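Local coordinates for molybdopterin-guanine dinucleotide biosynthesis protein A (MobA) (Archaeoglobus fulgidus, PDB 3NGW) that probably acts as a GTP-binding nucleotidyltransferase that attaches a guanine nucleotide to molybdopterin during molybdenum cofactor biosynthesis, at residues E20-C24 against G25-I29; P94-P98 against E99-H103; Q144-K148 against I149-L153; V159-V163 against E164-K168. All coordinates share one frame; numbering follows the deposited sequence.

In the fold
The four contacts are local turns and helix starts in series along the chain, set round the mixed sheet of a nucleotidyltransferase fold of the GT-A clan. Interactions 1 and 2 touch although their centres lie about 19 Å apart: Leu23 of the hairpin and Leu28 at the start of helix 28-36 pack on Pro94, and Leu23 also meets Phe95. Interactions 2 and 4 are nearest, with centres about 12 Å apart, joined by a probable hydrogen bond between His103 and Tyr161. Interaction 3 lies across the chain's centre from interactions 1 and 2; its helix 150-154 leads to strand 158-162. Interaction 1 is a separate hairpin, interactions 2 and 3 start helices, and interaction 4 ends an outer strand.

Interaction 1: residues E20-C24 against G25-I29; sequences EVMLC and GKKLI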
loop_
_atom_site.group_PDB
_atom_site.type_symbol
_atom_site.label_atom_id
_atom_site.label_comp_id
_atom_site.label_asym_id
_atom_site.label_seq_id
_atom_site.Cartn_x
_atom_site.Cartn_y
_atom_site.Cartn_z
ATOM N N GLU A 20 2.762 -13.737 6.562
ATOM C CA GLU A 20 2.534 -15.141 6.852
ATOM C C GLU A 20 1.071 -15.565 6.980
ATOM O O GLU A 20 0.773 -16.757 6.990
ATOM C CB GLU A 20 3.320 -15.520 8.110
ATOM C CG GLU A 20 4.806 -15.157 8.021
ATOM C CD GLU A 20 5.422 -15.501 6.660
ATOM O OE1 GLU A 20 5.353 -16.678 6.251
ATOM O OE2 GLU A 20 5.973 -14.594 5.998
ATOM N N VAL A 21 0.163 -14.599 7.072
ATOM C CA VAL A 21 -1.262 -14.898 7.191
ATOM C C VAL A 21 -1.737 -15.790 6.044
ATOM O O VAL A 21 -1.437 -15.533 4.876
ATOM C CB VAL A 21 -2.104 -13.609 7.188
ATOM C CG1 VAL A 21 -3.580 -13.945 7.279
ATOM C CG2 VAL A 21 -1.683 -12.719 8.340
HETATM N N MSE A 22 -2.483 -16.835 6.389
HETATM C CA MSE A 22 -2.993 -17.785 5.401
HETATM C C MSE A 22 -4.361 -17.404 4.872
HETATM O O MSE A 22 -5.344 -17.418 5.607
HETATM C CB MSE A 22 -3.072 -19.182 6.012
HETATM C CG MSE A 22 -1.725 -19.824 6.232
HETATM SE SE MSE A 22 -0.895 -20.314 4.556
HETATM C CE MSE A 22 -1.734 -22.063 4.345
ATOM N N LEU A 23 -4.418 -17.075 3.591
ATOM C CA LEU A 23 -5.669 -16.704 2.962
ATOM C C LEU A 23 -5.963 -17.747 1.897
ATOM O O LEU A 23 -5.250 -17.835 0.900
ATOM C CB LEU A 23 -5.544 -15.339 2.307
ATOM C CG LEU A 23 -6.681 -14.344 2.515
ATOM C CD1 LEU A 23 -6.635 -13.364 1.362
ATOM C CD2 LEU A 23 -8.033 -15.035 2.567
ATOM N N CYS A 24 -7.007 -18.538 2.113
ATOM C CA CYS A 24 -7.382 -19.579 1.169
ATOM C C CYS A 24 -6.197 -20.469 0.835
ATOM O O CYS A 24 -5.939 -20.762 -0.330
ATOM C CB CYS A 24 -7.954 -18.966 -0.113
ATOM S SG CYS A 24 -9.772 -18.786 -0.080
ATOM N N GLY A 25 -5.475 -20.886 1.872
ATOM C CA GLY A 25 -4.337 -21.769 1.691
ATOM C C GLY A 25 -3.075 -21.156 1.118
ATOM O O GLY A 25 -2.131 -21.877 0.781
ATOM N N LYS A 26 -3.041 -19.833 1.009
ATOM C CA LYS A 26 -1.870 -19.149 0.465
ATOM C C LYS A 26 -1.512 -17.957 1.351
ATOM O O LYS A 26 -2.390 -17.235 1.805
ATOM C CB LYS A 26 -2.168 -18.673 -0.958
ATOM C CG LYS A 26 -0.988 -18.047 -1.684
ATOM C CD LYS A 26 -1.477 -17.208 -2.858
ATOM C CE LYS A 26 -2.296 -18.029 -3.839
ATOM N NZ LYS A 26 -2.970 -17.179 -4.857
ATOM N N LYS A 27 -0.224 -17.763 1.601
ATOM C CA LYS A 27 0.234 -16.657 2.433
ATOM C C LYS A 27 -0.109 -15.309 1.805
ATOM O O LYS A 27 -0.209 -15.198 0.585
ATOM C CB LYS A 27 1.743 -16.754 2.639
ATOM C CG LYS A 27 2.189 -17.972 3.419
ATOM C CD LYS A 27 3.687 -17.912 3.694
ATOM C CE LYS A 27 4.145 -19.115 4.506
ATOM N NZ LYS A 27 5.598 -19.057 4.844
ATOM N N LEU A 28 -0.285 -14.281 2.627
ATOM C CA LEU A 28 -0.608 -12.972 2.081
ATOM C C LEU A 28 0.495 -12.426 1.200
ATOM O O LEU A 28 0.217 -11.777 0.198
ATOM C CB LEU A 28 -0.912 -11.976 3.193
ATOM C CG LEU A 28 -2.360 -11.982 3.670
ATOM C CD1 LEU A 28 -2.524 -10.912 4.732
ATOM C CD2 LEU A 28 -3.312 -11.735 2.506
ATOM N N ILE A 29 1.746 -12.674 1.566
ATOM C CA ILE A 29 2.839 -12.173 0.743
ATOM C C ILE A 29 2.790 -12.783 -0.661
ATOM O O ILE A 29 3.108 -12.111 -1.640
ATOM C CB ILE A 29 4.216 -12.453 1.372
ATOM C CG1 ILE A 29 5.306 -11.859 0.487
ATOM C CG2 ILE A 29 4.413 -13.946 1.577
ATOM C CD1 ILE A 29 5.210 -10.329 0.318
#
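The carboxylate of Glu20 is the flat group here, and Lys27 meets it end-on, not over a face. NZ of Lys27 lies 2.8 Å from OE1 of Glu20, nearly in line with its C-O bond, in a hydrogen-bonded salt bridge. OE2 pairs with Arg57, which also comes close to the lysine's ammonium, so the shared carboxylate probably offsets the repulsion of the two cations. The lysine chain, extended beyond CG, starts beside Met22 (present as selenomethionine), with CG of Lys27 4.0 Å from SE of Met22. With an alanine in place of Lys27, OE1 of Glu20 would probably lose its lysine partner, and the selenium its aliphatic neighbour.

Met22 and Lys27 lie in a beta hairpin with a two-residue loop, a type I' turn from Leu23 to Lys26, with positive phi at both Cys24 and Gly25. Leu23 N gives Lys26 O a nearly straight bond of 2.7 Å, and Lys26 N returns one of 3.0 Å to Leu23 O. Met22 and Lys27 form the next, non-hydrogen-bonded pair. Lys27 is also the N-cap of helix 28-36, where Leu28 N makes a weak bond to Val21 O. Val21 and Leu28 lie side by side, CB of Val21 3.7 Å from CD1 of Leu28, while CD2 of Leu28 reaches CD1 of Leu23 at 3.9 Å. A disulfide joins Cys24 to Cys192 of helix 182-194.

Interaction 2: residues P94-P98 against E99-H103; sequences PFVKP and EVLEH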
loop_
_atom_site.group_PDB
_atom_site.type_symbol
_atom_site.label_atom_id
_atom_site.label_comp_id
_atom_site.label_asym_id
_atom_site.label_seq_id
_atom_site.Cartn_x
_atom_site.Cartn_y
_atom_site.Cartn_z
ATOM N N PRO A 94 -5.614 -7.554 0.335
ATOM C CA PRO A 94 -5.283 -8.605 -0.632
ATOM C C PRO A 94 -6.206 -8.730 -1.839
ATOM O O PRO A 94 -5.889 -9.458 -2.777
ATOM C CB PRO A 94 -5.326 -9.858 0.218
ATOM C CG PRO A 94 -6.515 -9.581 1.068
ATOM C CD PRO A 94 -6.251 -8.147 1.523
ATOM N N PHE A 95 -7.340 -8.033 -1.819
ATOM C CA PHE A 95 -8.291 -8.114 -2.922
ATOM C C PHE A 95 -8.272 -6.920 -3.854
ATOM O O PHE A 95 -9.192 -6.751 -4.651
ATOM C CB PHE A 95 -9.705 -8.295 -2.376
ATOM C CG PHE A 95 -9.844 -9.465 -1.461
ATOM C CD1 PHE A 95 -9.433 -10.730 -1.870
ATOM C CD2 PHE A 95 -10.361 -9.304 -0.182
ATOM C CE1 PHE A 95 -9.542 -11.826 -1.022
ATOM C CE2 PHE A 95 -10.478 -10.388 0.676
ATOM C CZ PHE A 95 -10.062 -11.654 0.255
ATOM N N VAL A 96 -7.231 -6.097 -3.763
ATOM C CA VAL A 96 -7.138 -4.924 -4.614
ATOM C C VAL A 96 -7.225 -5.290 -6.081
ATOM O O VAL A 96 -6.621 -6.264 -6.523
ATOM C CB VAL A 96 -5.832 -4.158 -4.391
ATOM C CG1 VAL A 96 -5.680 -3.090 -5.463
ATOM C CG2 VAL A 96 -5.834 -3.520 -3.008
ATOM N N LYS A 97 -7.990 -4.501 -6.828
ATOM C CA LYS A 97 -8.152 -4.724 -8.256
ATOM C C LYS A 97 -7.187 -3.864 -9.059
ATOM O O LYS A 97 -7.181 -2.638 -8.948
ATOM C CB LYS A 97 -9.597 -4.455 -8.681
ATOM C CG LYS A 97 -10.473 -5.690 -8.544
ATOM C CD LYS A 97 -11.868 -5.496 -9.102
ATOM C CE LYS A 97 -12.418 -6.823 -9.641
ATOM N NZ LYS A 97 -12.264 -7.959 -8.663
ATOM N N PRO A 98 -6.346 -4.511 -9.879
ATOM C CA PRO A 98 -5.358 -3.822 -10.715
ATOM C C PRO A 98 -5.979 -2.709 -11.548
ATOM O O PRO A 98 -5.339 -1.692 -11.800
ATOM C CB PRO A 98 -4.785 -4.953 -11.569
ATOM C CG PRO A 98 -4.863 -6.137 -10.639
ATOM C CD PRO A 98 -6.262 -5.972 -10.068
ATOM N N GLU A 99 -7.225 -2.904 -11.963
ATOM C CA GLU A 99 -7.909 -1.898 -12.756
ATOM C C GLU A 99 -8.034 -0.628 -11.931
ATOM O O GLU A 99 -7.865 0.474 -12.454
ATOM C CB GLU A 99 -9.311 -2.363 -13.168
ATOM C CG GLU A 99 -9.417 -3.811 -13.678
ATOM C CD GLU A 99 -9.405 -4.840 -12.544
ATOM O OE1 GLU A 99 -8.305 -5.203 -12.070
ATOM O OE2 GLU A 99 -10.504 -5.272 -12.120
ATOM N N VAL A 100 -8.337 -0.789 -10.641
ATOM C CA VAL A 100 -8.483 0.349 -9.728
ATOM C C VAL A 100 -7.156 1.097 -9.637
ATOM O O VAL A 100 -7.109 2.327 -9.767
ATOM C CB VAL A 100 -8.919 -0.094 -8.293
ATOM C CG1 VAL A 100 -8.913 1.107 -7.350
ATOM C CG2 VAL A 100 -10.316 -0.706 -8.328
ATOM N N LEU A 101 -6.071 0.350 -9.446
ATOM C CA LEU A 101 -4.743 0.951 -9.340
ATOM C C LEU A 101 -4.355 1.673 -10.616
ATOM O O LEU A 101 -3.893 2.816 -10.582
ATOM C CB LEU A 101 -3.695 -0.117 -9.010
ATOM C CG LEU A 101 -3.583 -0.498 -7.527
ATOM C CD1 LEU A 101 -2.669 -1.694 -7.363
ATOM C CD2 LEU A 101 -3.047 0.691 -6.739
ATOM N N GLU A 102 -4.539 0.999 -11.744
ATOM C CA GLU A 102 -4.207 1.578 -13.036
ATOM C C GLU A 102 -4.907 2.936 -13.168
ATOM O O GLU A 102 -4.301 3.928 -13.571
ATOM C CB GLU A 102 -4.650 0.630 -14.156
ATOM C CG GLU A 102 -3.700 0.601 -15.340
ATOM C CD GLU A 102 -2.890 -0.685 -15.428
ATOM O OE1 GLU A 102 -1.720 -0.620 -15.876
ATOM O OE2 GLU A 102 -3.427 -1.762 -15.070
ATOM N N HIS A 103 -6.184 2.983 -12.808
ATOM C CA HIS A 103 -6.935 4.227 -12.889
ATOM C C HIS A 103 -6.314 5.301 -11.991
ATOM O O HIS A 103 -6.040 6.413 -12.443
ATOM C CB HIS A 103 -8.390 3.988 -12.487
ATOM C CG HIS A 103 -9.257 5.202 -12.607
ATOM N ND1 HIS A 103 -9.493 5.836 -13.809
ATOM C CD2 HIS A 103 -9.939 5.905 -11.672
ATOM C CE1 HIS A 103 -10.278 6.878 -13.609
ATOM N NE2 HIS A 103 -10.564 6.942 -12.320
#
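Val96 and Leu101 cross at about a right angle, and CG1 of Val96 rests 3.8 Å from CD1 of Leu101. This valine methyl stands anti to the backbone N (chi1 170°), which turns it to the leucine; both residues also touch Tyr36 of helix 28-36. Glu99, for its part, lies alongside the ring of Pro98, pointing the same way, and crosses Lys97 obliquely. A bend at chi2 (78°) folds its carboxylate back, so that OE2 of Glu99 meets CD of Lys97 at 3.3 Å. The backbone begins helix 98-111: Lys97, the N-cap, offers its carbonyl to Leu101 N at 3.2 Å and, weakly, to Val100 N, and Pro98 O takes Glu102 N at 2.8 Å. Replacing Glu99 with a lysine would remove the negative charge at the helix start and probably set two cations near each other. As it stands, NZ of Lys97 is 4.7 Å from OE2 of Glu99, too far for a salt bridge, and OE1 of Glu99 lies 3.0 Å from Pro98 N, which has no hydrogen to give. The carboxylate's contribution is therefore likely to be electrostatic, through attraction to the lysine and the positive end of the helix dipole.

Interaction 3: residues Q144-K148 against I149-L153; sequences QGIRK and ILVPL
Val151 packs back against Ile146 and Lys148, and each of its side-chain carbons has a partner in the residues just before it. CB lies 3.9 Å from CG2 of Ile146 and also close to the carbonyl oxygen of Lys148. From there the branches part. CG1, anti to the backbone N (chi1 176°), is carried over to the isoleucine, 4.0 Å from CD1 of Ile146. CG2 of Val151, on the side of the backbone N, lies 3.5 Å from Lys148 O and near CB of Lys148, and still touches CG2 of Ile146. The two branched side chains, Ile146 and Val151, cross at about a right angle, so that both the CG2 branch and the end of the isoleucine meet the valine.

A backbone bond accompanies this packing. Val151 N donates to Lys148 O at 2.9 Å, with an angle of 151° at the hydrogen, from 40° above the carbonyl plane. The next residue, Pro152, has no N-H to offer the same oxygen and brings CD of its ring to 3.1 Å from Lys148 O. Its ring also packs on Leu138 and Ala141 of helix 135-143, while Ile149 touches Leu138. The arrangement is that of a short helix-to-helix connection: a Schellman motif at Gly145 ends helix 135-143, and the i to i+3 bond from Val151 N to Lys148 O, followed by Pro152, lies at the beginning of the short helix that follows.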
loop_
_atom_site.group_PDB
_atom_site.type_symbol
_atom_site.label_atom_id
_atom_site.label_comp_id
_atom_site.label_asym_id
_atom_site.label_seq_id
_atom_site.Cartn_x
_atom_site.Cartn_y
_atom_site.Cartn_z
ATOM N N GLN A 144 10.629 14.271 12.061
ATOM C CA GLN A 144 10.023 14.955 13.200
ATOM C C GLN A 144 9.323 13.984 14.143
ATOM O O GLN A 144 8.816 14.392 15.185
ATOM C CB GLN A 144 9.011 16.004 12.725
ATOM C CG GLN A 144 9.643 17.159 11.981
ATOM C CD GLN A 144 8.631 18.090 11.349
ATOM O OE1 GLN A 144 9.003 19.020 10.639
ATOM N NE2 GLN A 144 7.352 17.849 11.605
ATOM N N GLY A 145 9.287 12.705 13.781
ATOM C CA GLY A 145 8.630 11.720 14.622
ATOM C C GLY A 145 7.112 11.794 14.552
ATOM O O GLY A 145 6.425 11.581 15.551
ATOM N N ILE A 146 6.576 12.114 13.378
ATOM C CA ILE A 146 5.127 12.182 13.206
ATOM C C ILE A 146 4.658 10.946 12.436
ATOM O O ILE A 146 5.021 10.756 11.276
ATOM C CB ILE A 146 4.713 13.456 12.434
ATOM C CG1 ILE A 146 5.010 14.696 13.279
ATOM C CG2 ILE A 146 3.236 13.404 12.097
ATOM C CD1 ILE A 146 4.740 16.004 12.585
ATOM N N ARG A 147 3.863 10.099 13.079
ATOM C CA ARG A 147 3.388 8.890 12.420
ATOM C C ARG A 147 1.941 8.985 11.947
ATOM O O ARG A 147 1.261 7.972 11.793
ATOM C CB ARG A 147 3.569 7.680 13.338
ATOM C CG ARG A 147 5.035 7.330 13.602
ATOM C CD ARG A 147 5.186 6.003 14.344
ATOM N NE ARG A 147 4.608 4.887 13.593
ATOM C CZ ARG A 147 4.629 3.619 13.995
ATOM N NH1 ARG A 147 5.199 3.289 15.148
ATOM N NH2 ARG A 147 4.073 2.679 13.243
ATOM N N LYS A 148 1.479 10.208 11.712
ATOM C CA LYS A 148 0.122 10.443 11.240
ATOM C C LYS A 148 0.176 11.011 9.824
ATOM O O LYS A 148 0.391 12.205 9.629
ATOM C CB LYS A 148 -0.594 11.419 12.173
ATOM C CG LYS A 148 -1.783 10.825 12.914
ATOM C CD LYS A 148 -1.367 9.709 13.867
ATOM C CE LYS A 148 -2.579 9.074 14.544
ATOM N NZ LYS A 148 -2.202 7.973 15.469
ATOM N N ILE A 149 -0.030 10.142 8.842
ATOM C CA ILE A 149 0.022 10.534 7.437
ATOM C C ILE A 149 -0.801 11.791 7.130
ATOM O O ILE A 149 -0.424 12.588 6.273
ATOM C CB ILE A 149 -0.450 9.363 6.529
ATOM C CG1 ILE A 149 -0.080 9.640 5.074
ATOM C CG2 ILE A 149 -1.955 9.157 6.675
ATOM C CD1 ILE A 149 1.397 9.560 4.790
ATOM N N LEU A 150 -1.908 11.974 7.840
ATOM C CA LEU A 150 -2.776 13.130 7.618
ATOM C C LEU A 150 -2.069 14.467 7.825
ATOM O O LEU A 150 -2.407 15.465 7.188
ATOM C CB LEU A 150 -4.002 13.057 8.538
ATOM C CG LEU A 150 -4.907 11.819 8.445
ATOM C CD1 LEU A 150 -5.335 11.619 6.992
ATOM C CD2 LEU A 150 -4.172 10.578 8.963
ATOM N N VAL A 151 -1.089 14.489 8.720
ATOM C CA VAL A 151 -0.357 15.714 9.004
ATOM C C VAL A 151 0.423 16.246 7.806
ATOM O O VAL A 151 0.247 17.394 7.416
ATOM C CB VAL A 151 0.605 15.509 10.190
ATOM C CG1 VAL A 151 1.435 16.764 10.415
ATOM C CG2 VAL A 151 -0.196 15.167 11.435
ATOM N N PRO A 152 1.309 15.424 7.214
ATOM C CA PRO A 152 2.050 15.954 6.066
ATOM C C PRO A 152 1.182 16.153 4.820
ATOM O O PRO A 152 1.492 16.987 3.966
ATOM C CB PRO A 152 3.174 14.936 5.873
ATOM C CG PRO A 152 2.628 13.682 6.479
ATOM C CD PRO A 152 1.867 14.137 7.669
ATOM N N LEU A 153 0.084 15.408 4.727
ATOM C CA LEU A 153 -0.809 15.539 3.579
ATOM C C LEU A 153 -1.474 16.915 3.537
ATOM O O LEU A 153 -1.845 17.401 2.466
ATOM C CB LEU A 153 -1.882 14.441 3.601
ATOM C CG LEU A 153 -1.368 13.038 3.252
ATOM C CD1 LEU A 153 -2.491 12.027 3.318
ATOM C CD2 LEU A 153 -0.745 13.074 1.861
#

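Interaction 4: residues V159-V163 against E164-K168; sequences VYYPV and EKLRK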
loop_
_atom_site.group_PDB
_atom_site.type_symbol
_atom_site.label_atom_id
_atom_site.label_comp_id
_atom_site.label_asym_id
_atom_site.label_seq_id
_atom_site.Cartn_x
_atom_site.Cartn_y
_atom_site.Cartn_z
ATOM N N VAL A 159 -5.365 15.516 -4.003
ATOM C CA VAL A 159 -6.629 15.379 -4.721
ATOM C C VAL A 159 -7.387 14.195 -4.138
ATOM O O VAL A 159 -6.979 13.050 -4.312
ATOM C CB VAL A 159 -6.423 15.104 -6.235
ATOM C CG1 VAL A 159 -7.764 14.786 -6.891
ATOM C CG2 VAL A 159 -5.800 16.315 -6.908
ATOM N N TYR A 160 -8.480 14.462 -3.435
ATOM C CA TYR A 160 -9.262 13.379 -2.857
ATOM C C TYR A 160 -10.270 12.878 -3.885
ATOM O O TYR A 160 -11.208 13.576 -4.244
ATOM C CB TYR A 160 -9.923 13.865 -1.565
ATOM C CG TYR A 160 -8.898 14.037 -0.459
ATOM C CD1 TYR A 160 -8.390 12.930 0.220
ATOM C CD2 TYR A 160 -8.381 15.294 -0.142
ATOM C CE1 TYR A 160 -7.391 13.068 1.183
ATOM C CE2 TYR A 160 -7.375 15.443 0.823
ATOM C CZ TYR A 160 -6.888 14.323 1.480
ATOM O OH TYR A 160 -5.890 14.440 2.427
ATOM N N TYR A 161 -10.039 11.664 -4.374
ATOM C CA TYR A 161 -10.883 11.058 -5.387
ATOM C C TYR A 161 -12.087 10.339 -4.785
ATOM O O TYR A 161 -11.940 9.475 -3.921
ATOM C CB TYR A 161 -10.059 10.070 -6.203
ATOM C CG TYR A 161 -10.574 9.819 -7.598
ATOM C CD1 TYR A 161 -10.435 10.781 -8.598
ATOM C CD2 TYR A 161 -11.163 8.602 -7.932
ATOM C CE1 TYR A 161 -10.866 10.533 -9.902
ATOM C CE2 TYR A 161 -11.597 8.344 -9.230
ATOM C CZ TYR A 161 -11.440 9.314 -10.209
ATOM O OH TYR A 161 -11.836 9.048 -11.495
ATOM N N PRO A 162 -13.301 10.687 -5.242
ATOM C CA PRO A 162 -14.523 10.063 -4.735
ATOM C C PRO A 162 -14.489 8.564 -4.982
ATOM O O PRO A 162 -14.427 8.110 -6.130
ATOM C CB PRO A 162 -15.623 10.756 -5.535
ATOM C CG PRO A 162 -15.034 12.103 -5.816
ATOM C CD PRO A 162 -13.631 11.734 -6.223
ATOM N N VAL A 163 -14.530 7.796 -3.902
ATOM C CA VAL A 163 -14.484 6.352 -4.024
ATOM C C VAL A 163 -15.566 5.840 -4.975
ATOM O O VAL A 163 -15.394 4.807 -5.616
ATOM C CB VAL A 163 -14.613 5.665 -2.637
ATOM C CG1 VAL A 163 -15.970 5.962 -2.014
ATOM C CG2 VAL A 163 -14.410 4.174 -2.793
ATOM N N GLU A 164 -16.667 6.580 -5.082
ATOM C CA GLU A 164 -17.763 6.195 -5.963
ATOM C C GLU A 164 -17.338 6.148 -7.428
ATOM O O GLU A 164 -17.858 5.350 -8.202
ATOM C CB GLU A 164 -18.942 7.155 -5.796
ATOM C CG GLU A 164 -19.695 6.983 -4.484
ATOM C CD GLU A 164 -20.534 5.710 -4.442
ATOM O OE1 GLU A 164 -19.979 4.616 -4.672
ATOM O OE2 GLU A 164 -21.753 5.801 -4.176
ATOM N N LYS A 165 -16.392 6.998 -7.806
ATOM C CA LYS A 165 -15.913 7.030 -9.178
ATOM C C LYS A 165 -15.083 5.796 -9.504
ATOM O O LYS A 165 -14.648 5.618 -10.639
ATOM C CB LYS A 165 -15.084 8.295 -9.415
ATOM C CG LYS A 165 -15.920 9.557 -9.561
ATOM C CD LYS A 165 -15.054 10.804 -9.678
ATOM C CE LYS A 165 -15.798 11.951 -10.377
ATOM N NZ LYS A 165 -17.140 12.279 -9.791
ATOM N N LEU A 166 -14.875 4.937 -8.511
ATOM C CA LEU A 166 -14.078 3.728 -8.705
ATOM C C LEU A 166 -14.905 2.454 -8.832
ATOM O O LEU A 166 -14.366 1.398 -9.163
ATOM C CB LEU A 166 -13.082 3.569 -7.550
ATOM C CG LEU A 166 -12.063 4.696 -7.355
ATOM C CD1 LEU A 166 -11.343 4.502 -6.031
ATOM C CD2 LEU A 166 -11.077 4.713 -8.516
ATOM N N ARG A 167 -16.206 2.546 -8.574
ATOM C CA ARG A 167 -17.071 1.367 -8.658
ATOM C C ARG A 167 -17.153 0.769 -10.064
ATOM O O ARG A 167 -17.492 -0.408 -10.230
ATOM C CB ARG A 167 -18.480 1.692 -8.149
ATOM C CG ARG A 167 -18.589 1.808 -6.635
ATOM C CD ARG A 167 -20.031 2.005 -6.200
ATOM N NE ARG A 167 -20.188 2.084 -4.745
ATOM C CZ ARG A 167 -20.048 1.056 -3.911
ATOM N NH1 ARG A 167 -19.743 -0.148 -4.377
ATOM N NH2 ARG A 167 -20.224 1.230 -2.606
ATOM N N LYS A 168 -16.845 1.578 -11.071
ATOM C CA LYS A 168 -16.871 1.108 -12.451
ATOM C C LYS A 168 -15.730 0.116 -12.680
ATOM O O LYS A 168 -15.730 -0.639 -13.654
ATOM C CB LYS A 168 -16.750 2.292 -13.421
ATOM C CG LYS A 168 -15.623 3.259 -13.082
ATOM C CD LYS A 168 -15.536 4.427 -14.060
ATOM C CE LYS A 168 -15.148 3.964 -15.457
ATOM N NZ LYS A 168 -14.810 5.104 -16.366
#
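Lys165 and Leu166 turn their N-H groups back to Pro162 and Val163 in two consecutive bonds. Lys165 N lies 2.8 Å from Pro162 O, and Leu166 N lies 2.9 Å from Val163 O; both donors stand above the plane of the carbonyl they reach, the second 56° out of it. Within the second segment NE of Arg167 binds OE1 of Glu164, a salt bridge that uses the syn lone pair of the carboxylate, with the oxygen tilted slightly from the guanidinium plane. The phenolic oxygen of Tyr161 has its polar partner farther off in the chain, in NE2 of His103.

Bonds that each span three residues are the mark of a 3-10 turn, and this one ends strand 158-162, the outermost strand at its side of the mixed sheet, whose neighbour is strand 115-119. With CG anti to the backbone N (chi1 -155°), the Tyr161 ring swings toward Lys165 and Leu166. CD of Lys165 sits over one face of the ring, 4.3 Å from the centroid and offset toward the rim, in a CH-pi contact, while CB of Lys165 comes within 3.5 Å of CE2 of Tyr161. The lysine chain lies alongside Pro162, CD of Lys165 3.9 Å from CD of Pro162. Leu166 approaches the tyrosine obliquely, CD2 of Leu166 lying 3.7 Å from CE2 of Tyr161, and Leu166 also touches Pro118 and His103.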